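Local structure of DUF115 domain-containing protein (Magnetospirillum magneticum AMB-1, 5MU5) at residues R570-D582 and Q591-Y605. The protein is a Maf-type glycosyltransferase involved in the formation of bacterial flagella, where it probably transfers sugar to flagellin. Numbering follows the deposited sequence.
Sequences RLMLVLSEMLLRD and QFFVRGTLMMAAMCY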
loop_
_atom_site.group_PDB
_atom_site.type_symbol
_atom_site.label_atom_id
_atom_site.label_comp_id
_atom_site.label_asym_id
_atom_site.label_seq_id
_atom_site.Cartn_x
_atom_site.Cartn_y
_atom_site.Cartn_z
ATOM N N ARG A 570 13.868 -19.494 5.348
ATOM C CA ARG A 570 15.051 -19.122 4.579
ATOM C C ARG A 570 14.664 -18.798 3.129
ATOM O O ARG A 570 15.099 -17.802 2.582
ATOM C CB ARG A 570 16.123 -20.214 4.659
ATOM C CG ARG A 570 17.433 -19.879 3.940
ATOM C CD ARG A 570 18.083 -18.569 4.407
ATOM N NE ARG A 570 18.242 -18.461 5.874
ATOM C CZ ARG A 570 18.716 -17.383 6.517
ATOM N NH1 ARG A 570 19.092 -16.288 5.843
ATOM N NH2 ARG A 570 18.810 -17.394 7.848
ATOM N N LEU A 571 13.820 -19.631 2.538
ATOM C CA LEU A 571 13.328 -19.418 1.187
ATOM C C LEU A 571 12.632 -18.093 1.055
ATOM O O LEU A 571 12.860 -17.384 0.071
ATOM C CB LEU A 571 12.347 -20.524 0.791
ATOM C CG LEU A 571 11.684 -20.361 -0.568
ATOM C CD1 LEU A 571 12.735 -20.152 -1.646
ATOM C CD2 LEU A 571 10.842 -21.590 -0.851
ATOM N N MET A 572 11.780 -17.761 2.028
ATOM C CA MET A 572 11.065 -16.456 2.016
ATOM C C MET A 572 11.997 -15.291 2.189
ATOM O O MET A 572 11.830 -14.275 1.530
ATOM C CB MET A 572 10.008 -16.347 3.114
ATOM C CG MET A 572 8.643 -16.874 2.760
ATOM S SD MET A 572 7.889 -16.242 1.245
ATOM C CE MET A 572 8.350 -14.504 1.200
ATOM N N LEU A 573 12.976 -15.428 3.082
ATOM C CA LEU A 573 13.977 -14.373 3.266
ATOM C C LEU A 573 14.723 -14.127 1.976
ATOM O O LEU A 573 14.956 -12.987 1.604
ATOM C CB LEU A 573 14.988 -14.718 4.368
ATOM C CG LEU A 573 14.455 -14.603 5.793
ATOM C CD1 LEU A 573 15.345 -15.332 6.797
ATOM C CD2 LEU A 573 14.287 -13.144 6.178
ATOM N N VAL A 574 15.076 -15.194 1.278
ATOM C CA VAL A 574 15.819 -15.043 0.029
ATOM C C VAL A 574 14.969 -14.386 -1.063
ATOM O O VAL A 574 15.451 -13.510 -1.763
ATOM C CB VAL A 574 16.390 -16.382 -0.454
ATOM C CG1 VAL A 574 17.035 -16.242 -1.826
ATOM C CG2 VAL A 574 17.430 -16.881 0.536
ATOM N N LEU A 575 13.713 -14.793 -1.201
ATOM C CA LEU A 575 12.838 -14.193 -2.217
ATOM C C LEU A 575 12.530 -12.738 -1.901
ATOM O O LEU A 575 12.495 -11.891 -2.799
ATOM C CB LEU A 575 11.513 -14.954 -2.346
ATOM C CG LEU A 575 11.574 -16.344 -2.967
ATOM C CD1 LEU A 575 10.198 -17.002 -2.867
ATOM C CD2 LEU A 575 12.049 -16.270 -4.416
ATOM N N SER A 576 12.278 -12.440 -0.632
ATOM C CA SER A 576 11.995 -11.059 -0.248
ATOM C C SER A 576 13.152 -10.150 -0.621
ATOM O O SER A 576 12.935 -9.116 -1.277
ATOM C CB SER A 576 11.701 -10.933 1.238
ATOM O OG SER A 576 10.416 -11.465 1.509
ATOM N N GLU A 577 14.369 -10.545 -0.232
ATOM C CA GLU A 577 15.570 -9.767 -0.562
ATOM C C GLU A 577 15.679 -9.470 -2.062
ATOM O O GLU A 577 16.026 -8.361 -2.441
ATOM C CB GLU A 577 16.841 -10.461 -0.074
ATOM C CG GLU A 577 18.123 -9.774 -0.529
ATOM C CD GLU A 577 19.371 -10.423 0.041
ATOM O OE1 GLU A 577 19.294 -11.585 0.510
ATOM O OE2 GLU A 577 20.440 -9.775 0.018
ATOM N N MET A 578 15.368 -10.450 -2.901
ATOM C CA MET A 578 15.388 -10.253 -4.344
ATOM C C MET A 578 14.249 -9.403 -4.886
ATOM O O MET A 578 14.414 -8.743 -5.892
ATOM C CB MET A 578 15.285 -11.591 -5.049
ATOM C CG MET A 578 16.521 -12.427 -4.929
ATOM S SD MET A 578 16.225 -14.052 -5.637
ATOM C CE MET A 578 17.794 -14.824 -5.224
ATOM N N LEU A 579 13.082 -9.447 -4.258
ATOM C CA LEU A 579 11.898 -8.818 -4.843
ATOM C C LEU A 579 11.431 -7.512 -4.221
ATOM O O LEU A 579 10.916 -6.643 -4.940
ATOM C CB LEU A 579 10.743 -9.808 -4.829
ATOM C CG LEU A 579 10.992 -11.075 -5.625
ATOM C CD1 LEU A 579 9.824 -12.003 -5.379
ATOM C CD2 LEU A 579 11.165 -10.806 -7.105
ATOM N N LEU A 580 11.589 -7.388 -2.901
ATOM C CA LEU A 580 11.098 -6.232 -2.133
ATOM C C LEU A 580 12.260 -5.294 -1.832
ATOM O O LEU A 580 12.863 -4.787 -2.771
ATOM C CB LEU A 580 10.388 -6.716 -0.865
ATOM C CG LEU A 580 9.345 -7.803 -1.115
ATOM C CD1 LEU A 580 8.753 -8.306 0.189
ATOM C CD2 LEU A 580 8.232 -7.344 -2.050
ATOM N N ARG A 581 12.581 -5.053 -0.554
ATOM C CA ARG A 581 13.704 -4.176 -0.166
ATOM C C ARG A 581 13.539 -2.787 -0.799
ATOM O O ARG A 581 14.469 -2.240 -1.392
ATOM C CB ARG A 581 15.041 -4.820 -0.578
ATOM C CG ARG A 581 16.300 -4.077 -0.136
ATOM C CD ARG A 581 17.553 -4.797 -0.621
ATOM N NE ARG A 581 17.683 -4.805 -2.080
ATOM C CZ ARG A 581 18.144 -3.798 -2.823
ATOM N NH1 ARG A 581 18.518 -2.647 -2.276
ATOM N NH2 ARG A 581 18.217 -3.942 -4.140
ATOM N N ASP A 582 12.337 -2.229 -0.670
ATOM C CA ASP A 582 11.996 -0.941 -1.298
ATOM C C ASP A 582 12.789 0.248 -0.719
ATOM O O ASP A 582 13.115 1.192 -1.443
ATOM C CB ASP A 582 10.482 -0.676 -1.169
ATOM C CG ASP A 582 9.973 0.387 -2.148
ATOM O OD1 ASP A 582 8.861 0.226 -2.668
ATOM O OD2 ASP A 582 10.665 1.388 -2.416
ATOM N N GLN A 591 11.541 -5.791 -10.879
ATOM C CA GLN A 591 10.876 -6.092 -9.626
ATOM C C GLN A 591 9.398 -5.743 -9.640
ATOM O O GLN A 591 8.582 -6.469 -9.090
ATOM C CB GLN A 591 11.563 -5.363 -8.488
ATOM C CG GLN A 591 12.850 -6.019 -8.090
ATOM C CD GLN A 591 13.624 -5.177 -7.112
ATOM O OE1 GLN A 591 13.629 -3.947 -7.205
ATOM N NE2 GLN A 591 14.296 -5.835 -6.164
ATOM N N PHE A 592 9.059 -4.602 -10.220
ATOM C CA PHE A 592 7.662 -4.242 -10.346
ATOM C C PHE A 592 6.923 -5.243 -11.193
ATOM O O PHE A 592 5.779 -5.557 -10.911
ATOM C CB PHE A 592 7.476 -2.873 -10.982
ATOM C CG PHE A 592 7.539 -1.750 -10.014
ATOM C CD1 PHE A 592 6.586 -1.636 -9.028
ATOM C CD2 PHE A 592 8.532 -0.788 -10.112
ATOM C CE1 PHE A 592 6.626 -0.590 -8.135
ATOM C CE2 PHE A 592 8.585 0.263 -9.232
ATOM C CZ PHE A 592 7.629 0.363 -8.241
ATOM N N PHE A 593 7.557 -5.727 -12.243
ATOM C CA PHE A 593 6.888 -6.684 -13.131
ATOM C C PHE A 593 6.477 -7.989 -12.482
ATOM O O PHE A 593 5.378 -8.458 -12.718
ATOM C CB PHE A 593 7.729 -6.971 -14.370
ATOM C CG PHE A 593 7.279 -6.222 -15.568
ATOM C CD1 PHE A 593 7.492 -4.869 -15.671
ATOM C CD2 PHE A 593 6.624 -6.880 -16.603
ATOM C CE1 PHE A 593 7.057 -4.175 -16.781
ATOM C CE2 PHE A 593 6.174 -6.184 -17.708
ATOM C CZ PHE A 593 6.401 -4.832 -17.799
ATOM N N VAL A 594 7.335 -8.548 -11.641
ATOM C CA VAL A 594 7.135 -9.904 -11.148
ATOM C C VAL A 594 6.842 -10.090 -9.664
ATOM O O VAL A 594 6.279 -11.123 -9.292
ATOM C CB VAL A 594 8.353 -10.780 -11.503
ATOM C CG1 VAL A 594 8.573 -10.773 -13.007
ATOM C CG2 VAL A 594 9.617 -10.339 -10.766
ATOM N N ARG A 595 7.161 -9.116 -8.818
ATOM C CA ARG A 595 7.048 -9.332 -7.363
ATOM C C ARG A 595 5.647 -9.670 -6.849
ATOM O O ARG A 595 5.509 -10.446 -5.915
ATOM C CB ARG A 595 7.586 -8.133 -6.579
ATOM C CG ARG A 595 6.759 -6.875 -6.747
ATOM C CD ARG A 595 7.439 -5.649 -6.193
ATOM N NE ARG A 595 6.480 -4.553 -6.123
ATOM C CZ ARG A 595 6.691 -3.402 -5.495
ATOM N NH1 ARG A 595 7.845 -3.172 -4.887
ATOM N NH2 ARG A 595 5.744 -2.475 -5.485
ATOM N N GLY A 596 4.620 -9.066 -7.425
ATOM C CA GLY A 596 3.259 -9.296 -6.964
ATOM C C GLY A 596 2.856 -10.726 -7.242
ATOM O O GLY A 596 2.296 -11.410 -6.381
ATOM N N THR A 597 3.171 -11.183 -8.442
ATOM C CA THR A 597 2.813 -12.508 -8.846
ATOM C C THR A 597 3.576 -13.549 -8.029
ATOM O O THR A 597 2.946 -14.408 -7.389
ATOM C CB THR A 597 2.990 -12.636 -10.349
ATOM O OG1 THR A 597 2.074 -11.716 -10.978
ATOM C CG2 THR A 597 2.710 -14.062 -10.823
ATOM N N LEU A 598 4.904 -13.442 -7.982
ATOM C CA LEU A 598 5.713 -14.397 -7.201
ATOM C C LEU A 598 5.406 -14.424 -5.684
ATOM O O LEU A 598 5.383 -15.502 -5.071
ATOM C CB LEU A 598 7.205 -14.159 -7.419
ATOM C CG LEU A 598 7.707 -14.285 -8.861
ATOM C CD1 LEU A 598 9.206 -14.075 -8.897
ATOM C CD2 LEU A 598 7.344 -15.620 -9.488
ATOM N N MET A 599 5.162 -13.260 -5.083
ATOM C CA MET A 599 4.856 -13.195 -3.652
ATOM C C MET A 599 3.490 -13.776 -3.325
ATOM O O MET A 599 3.296 -14.345 -2.258
ATOM C CB MET A 599 4.948 -11.766 -3.103
ATOM C CG MET A 599 6.367 -11.239 -2.899
ATOM S SD MET A 599 7.354 -12.144 -1.677
ATOM C CE MET A 599 8.131 -13.392 -2.689
ATOM N N MET A 600 2.544 -13.635 -4.229
ATOM C CA MET A 600 1.264 -14.243 -4.024
ATOM C C MET A 600 1.349 -15.750 -4.162
ATOM O O MET A 600 0.661 -16.471 -3.418
ATOM C CB MET A 600 0.260 -13.685 -5.004
ATOM C CG MET A 600 -0.032 -12.250 -4.664
ATOM S SD MET A 600 -0.591 -12.118 -2.956
ATOM C CE MET A 600 -2.251 -12.794 -3.194
ATOM N N ALA A 601 2.169 -16.226 -5.107
ATOM C CA ALA A 601 2.400 -17.652 -5.222
ATOM C C ALA A 601 3.009 -18.178 -3.920
ATOM O O ALA A 601 2.581 -19.194 -3.409
ATOM C CB ALA A 601 3.284 -17.960 -6.405
ATOM N N ALA A 602 3.963 -17.448 -3.355
ATOM C CA ALA A 602 4.603 -17.848 -2.092
ATOM C C ALA A 602 3.638 -17.883 -0.946
ATOM O O ALA A 602 3.723 -18.759 -0.096
ATOM C CB ALA A 602 5.765 -16.944 -1.748
ATOM N N MET A 603 2.723 -16.936 -0.927
ATOM C CA MET A 603 1.719 -16.885 0.105
ATOM C C MET A 603 0.835 -18.124 0.049
ATOM O O MET A 603 0.495 -18.701 1.107
ATOM C CB MET A 603 0.844 -15.670 -0.094
ATOM C CG MET A 603 -0.106 -15.455 1.062
ATOM S SD MET A 603 -1.519 -14.521 0.509
ATOM C CE MET A 603 -2.377 -15.877 -0.296
ATOM N N CYS A 604 0.450 -18.504 -1.177
ATOM C CA CYS A 604 -0.377 -19.694 -1.438
ATOM C C CYS A 604 0.316 -20.973 -0.999
ATOM O O CYS A 604 -0.222 -21.716 -0.190
ATOM C CB CYS A 604 -0.761 -19.790 -2.924
ATOM S SG CYS A 604 -1.905 -18.463 -3.431
ATOM N N TYR A 605 1.528 -21.229 -1.477
ATOM C CA TYR A 605 2.165 -22.457 -1.053
ATOM C C TYR A 605 2.501 -22.467 0.447
ATOM O O TYR A 605 2.414 -23.498 1.087
ATOM C CB TYR A 605 3.353 -22.838 -1.935
ATOM C CG TYR A 605 4.596 -21.993 -1.883
ATOM C CD1 TYR A 605 5.447 -21.998 -0.769
ATOM C CD2 TYR A 605 4.974 -21.256 -3.001
ATOM C CE1 TYR A 605 6.609 -21.241 -0.763
ATOM C CE2 TYR A 605 6.138 -20.514 -3.005
ATOM C CZ TYR A 605 6.951 -20.511 -1.881
ATOM O OH TYR A 605 8.107 -19.771 -1.853
#
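L579 drops as a knob into a hole made by V594, R595, L598 and M599, where two successive helices of the Maf helical bundle domain pack as an antiparallel helical hairpin; the axes of segments 570-579 and 591-605 come within 10.5 Å, with 157° between their N-to-C directions. With CG anti to its carbonyl carbon (chi1 -61°), L579 spreads its two methyls: CD2 meets V594 CG2, while CD1 rests near L598 CB and presses to 3.5 Å from M599 CE, tighter than usual for two carbons. The bent M599 chain also brings CE to 3.7 Å from L575 CB and its sulfur near M572 CE. Farther along, M572 SD lies 3.7 Å from A602 CB. Helices 546-564 and 618-646 touch L598 from outside the pair, extending this apolar core.

One polar bond ties the end of helix 570-579 to its partner. Q591, extended beyond CG, sends NE2 to M578 O at 2.9 Å in a nearly straight bond (172°), the acceptor in the amide plane but the donor well above the carbonyl plane; OE1 takes T588 N, fixing the amide's rotation. A leucine here would probably leave M578 O and T588 N without these mates.

At the other end, the buried Y605 OH finds no polar partner and sits against methyls, 3.4 Å from L571 CD2 and 3.6 Å from L575 CD1.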